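Local coordinates for protein major extracellular endoglucanase (Xanthomonas campestris pv. campestris, PDB 4TUF) that hydrolyses internal beta-1,4-glucosidic linkages in cellulose, lichenin and cereal beta-D-glucans through its glycosyl hydrolase family 5 catalytic domain, at residues W164-A169 with N201-T206. Sequence-based numbering, arbitrary orientation.
Sequences WGTGNA and NPVCST. With 2HP (dihydrogenphosphate ion), chain H.
Asn201 presents its side-chain amide to the backbone of Trp164, meeting the N-H and the carbonyl oxygen of that residue. The bond from CA to CB heads toward 164-169, and Asn201 CG, anti to its own backbone N (chi1 -160°), lies 3.8 Å from Trp164 N. At the tip the two branches divide the work. Asn201 OD1 accepts a weak bond from Trp164 N at 2.9 Å, weak because the N-H...O angle is just 128°. Asn201 ND2 donates to Trp164 O over 3.1 Å, on a lone pair in the carbonyl plane, although that oxygen sits 23° out of the amide plane of Asn201. A second bond, from Asn201 ND2 to Val203 O at 2.6 Å, lies nearer that plane, so the carboxamide also bonds to its own loop; two carbonyl acceptors at ND2, with the weaker N-H bond at OD1, fix its rotation. In the TIM barrel of this family 5 domain, the contact joins the loop between strand 149-153 and helix 173-187 to the loop following the next parallel strand, 192-195. Nonpolar packing flanks the amide: Thr166 CG2 meets Pro202 CG at 3.5 Å, the two side chains crossing at about a right angle, and Val203 CG2 at 4.1 Å. Thr166 OG1 bonds instead to Asp172. The indole of Trp164 leads away from 201-206, its NE1 bonded to Thr222 O.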
ATOM      1  N   TRP A 164       1.401 -16.869  11.029  1.00 34.75           N
ATOM      2  CA  TRP A 164       1.474 -17.414   9.682  1.00 26.22           C
ATOM      3  C   TRP A 164       1.939 -18.866   9.759  1.00 36.23           C
ATOM      4  O   TRP A 164       3.075 -19.141  10.146  1.00 39.73           O
ATOM      5  CB  TRP A 164       2.424 -16.572   8.831  1.00 26.08           C
ATOM      6  CG  TRP A 164       2.509 -16.936   7.375  1.00 29.66           C
ATOM      7  CD1 TRP A 164       2.659 -18.181   6.842  1.00 37.79           C
ATOM      8  CD2 TRP A 164       2.504 -16.029   6.268  1.00 30.69           C
ATOM      9  NE1 TRP A 164       2.725 -18.109   5.471  1.00 35.51           N
ATOM     10  CE2 TRP A 164       2.633 -16.798   5.094  1.00 32.16           C
ATOM     11  CE3 TRP A 164       2.393 -14.641   6.154  1.00 25.12           C
ATOM     12  CZ2 TRP A 164       2.650 -16.228   3.827  1.00 32.51           C
ATOM     13  CZ3 TRP A 164       2.412 -14.077   4.896  1.00 27.76           C
ATOM     14  CH2 TRP A 164       2.535 -14.867   3.750  1.00 31.03           C
ATOM     15  N   GLY A 165       1.044 -19.788   9.415  1.00 36.85           N
ATOM     16  CA  GLY A 165       1.366 -21.200   9.333  1.00 34.28           C
ATOM     17  C   GLY A 165       1.582 -21.925  10.647  1.00 40.44           C
ATOM     18  O   GLY A 165       2.363 -22.878  10.706  1.00 50.65           O
ATOM     19  N   THR A 166       0.890 -21.496  11.698  1.00 39.09           N
ATOM     20  CA  THR A 166       1.042 -22.118  13.014  1.00 35.63           C
ATOM     21  C   THR A 166      -0.061 -23.128  13.319  1.00 40.14           C
ATOM     22  O   THR A 166      -0.020 -23.807  14.344  1.00 42.10           O
ATOM     23  CB  THR A 166       1.044 -21.067  14.137  1.00 36.77           C
ATOM     24  OG1 THR A 166      -0.237 -20.425  14.189  1.00 41.39           O
ATOM     25  CG2 THR A 166       2.120 -20.028  13.892  1.00 31.20           C
ATOM     26  N   GLY A 167      -1.049 -23.220  12.434  1.00 39.74           N
ATOM     27  CA  GLY A 167      -2.174 -24.111  12.653  1.00 35.08           C
ATOM     28  C   GLY A 167      -3.241 -23.499  13.545  1.00 45.28           C
ATOM     29  O   GLY A 167      -4.212 -24.164  13.912  1.00 53.59           O
ATOM     30  N   ASN A 168      -3.064 -22.228  13.897  1.00 45.72           N
ATOM     31  CA  ASN A 168      -4.023 -21.526  14.745  1.00 42.78           C
ATOM     32  C   ASN A 168      -4.934 -20.626  13.929  1.00 44.22           C
ATOM     33  O   ASN A 168      -4.504 -19.577  13.450  1.00 45.30           O
ATOM     34  CB  ASN A 168      -3.299 -20.704  15.803  1.00 39.69           C
ATOM     35  CG  ASN A 168      -4.236 -20.151  16.836  1.00 41.25           C
ATOM     36  OD1 ASN A 168      -4.847 -20.900  17.594  1.00 49.39           O
ATOM     37  ND2 ASN A 168      -4.352 -18.834  16.886  1.00 46.71           N
ATOM     38  N   ALA A 169      -6.193 -21.032  13.776  1.00 41.82           N
ATOM     39  CA  ALA A 169      -7.090 -20.370  12.830  1.00 35.88           C
ATOM     40  C   ALA A 169      -7.385 -18.925  13.219  1.00 36.64           C
ATOM     41  O   ALA A 169      -7.607 -18.076  12.358  1.00 42.99           O
ATOM     42  CB  ALA A 169      -8.381 -21.148  12.705  1.00 30.66           C
ATOM     43  N   ASN A 201       6.819 -14.071  14.355  1.00 40.26           N
ATOM     44  CA  ASN A 201       6.086 -15.319  14.184  1.00 36.85           C
ATOM     45  C   ASN A 201       6.697 -16.464  15.002  1.00 40.76           C
ATOM     46  O   ASN A 201       7.916 -16.588  15.102  1.00 38.46           O
ATOM     47  CB  ASN A 201       6.036 -15.691  12.704  1.00 38.51           C
ATOM     48  CG  ASN A 201       4.922 -16.657  12.387  1.00 39.42           C
ATOM     49  OD1 ASN A 201       3.754 -16.364  12.632  1.00 40.25           O
ATOM     50  ND2 ASN A 201       5.271 -17.812  11.823  1.00 37.58           N
ATOM     51  N   PRO A 202       5.847 -17.302  15.605  1.00 45.11           N
ATOM     52  CA  PRO A 202       6.371 -18.413  16.413  1.00 41.71           C
ATOM     53  C   PRO A 202       7.082 -19.516  15.616  1.00 43.18           C
ATOM     54  O   PRO A 202       7.771 -20.325  16.236  1.00 48.88           O
ATOM     55  CB  PRO A 202       5.120 -18.971  17.104  1.00 28.38           C
ATOM     56  CG  PRO A 202       3.966 -18.428  16.351  1.00 32.52           C
ATOM     57  CD  PRO A 202       4.393 -17.128  15.759  1.00 35.34           C
ATOM     58  N   VAL A 203       6.924 -19.560  14.293  1.00 37.16           N
ATOM     59  CA  VAL A 203       7.677 -20.514  13.471  1.00 37.57           C
ATOM     60  C   VAL A 203       8.229 -19.879  12.203  1.00 41.35           C
ATOM     61  O   VAL A 203       7.670 -18.913  11.692  1.00 43.01           O
ATOM     62  CB  VAL A 203       6.827 -21.745  13.034  1.00 41.03           C
ATOM     63  CG1 VAL A 203       6.414 -22.590  14.228  1.00 33.14           C
ATOM     64  CG2 VAL A 203       5.624 -21.314  12.209  1.00 35.38           C
ATOM     65  N   CYS A 204       9.326 -20.448  11.705  1.00 46.43           N
ATOM     66  CA  CYS A 204       9.905 -20.085  10.413  1.00 37.66           C
ATOM     67  C   CYS A 204      10.112 -18.584  10.275  1.00 38.38           C
ATOM     68  O   CYS A 204       9.674 -17.967   9.302  1.00 44.92           O
ATOM     69  CB  CYS A 204       9.019 -20.607   9.280  1.00 36.69           C
ATOM     70  SG  CYS A 204       9.707 -20.459   7.613  1.00 56.22           S
ATOM     71  N   SER A 205      10.774 -17.999  11.263  1.00 40.70           N
ATOM     72  CA  SER A 205      11.056 -16.571  11.254  1.00 31.73           C
ATOM     73  C   SER A 205      12.136 -16.227  12.265  1.00 35.04           C
ATOM     74  O   SER A 205      12.072 -16.665  13.410  1.00 33.37           O
ATOM     75  CB  SER A 205       9.786 -15.772  11.558  1.00 32.18           C
ATOM     76  OG  SER A 205      10.080 -14.406  11.785  1.00 31.33           O
ATOM     77  N   THR A 206      13.134 -15.455  11.843  1.00 41.00           N
ATOM     78  CA  THR A 206      14.027 -14.816  12.805  1.00 46.96           C
ATOM     79  C   THR A 206      13.383 -13.501  13.227  1.00 49.37           C
ATOM     80  O   THR A 206      13.214 -12.590  12.411  1.00 52.42           O
ATOM     81  CB  THR A 206      15.427 -14.562  12.238  1.00 44.73           C
ATOM     82  OG1 THR A 206      16.056 -15.814  11.936  1.00 52.89           O
ATOM     83  CG2 THR A 206      16.278 -13.803  13.248  1.00 39.08           C
TER
HETATM   84  P   2HP H 404      -5.265 -23.259  10.078  1.00 85.30           P
HETATM   85  O1  2HP H 404      -6.601 -23.125   9.377  1.00 82.89           O
HETATM   86  O2  2HP H 404      -4.251 -23.898   9.150  1.00 83.71           O
HETATM   87  O3  2HP H 404      -4.764 -21.894  10.483  1.00 80.04           O
HETATM   88  O4  2HP H 404      -5.450 -24.112  11.316  1.00 85.30           O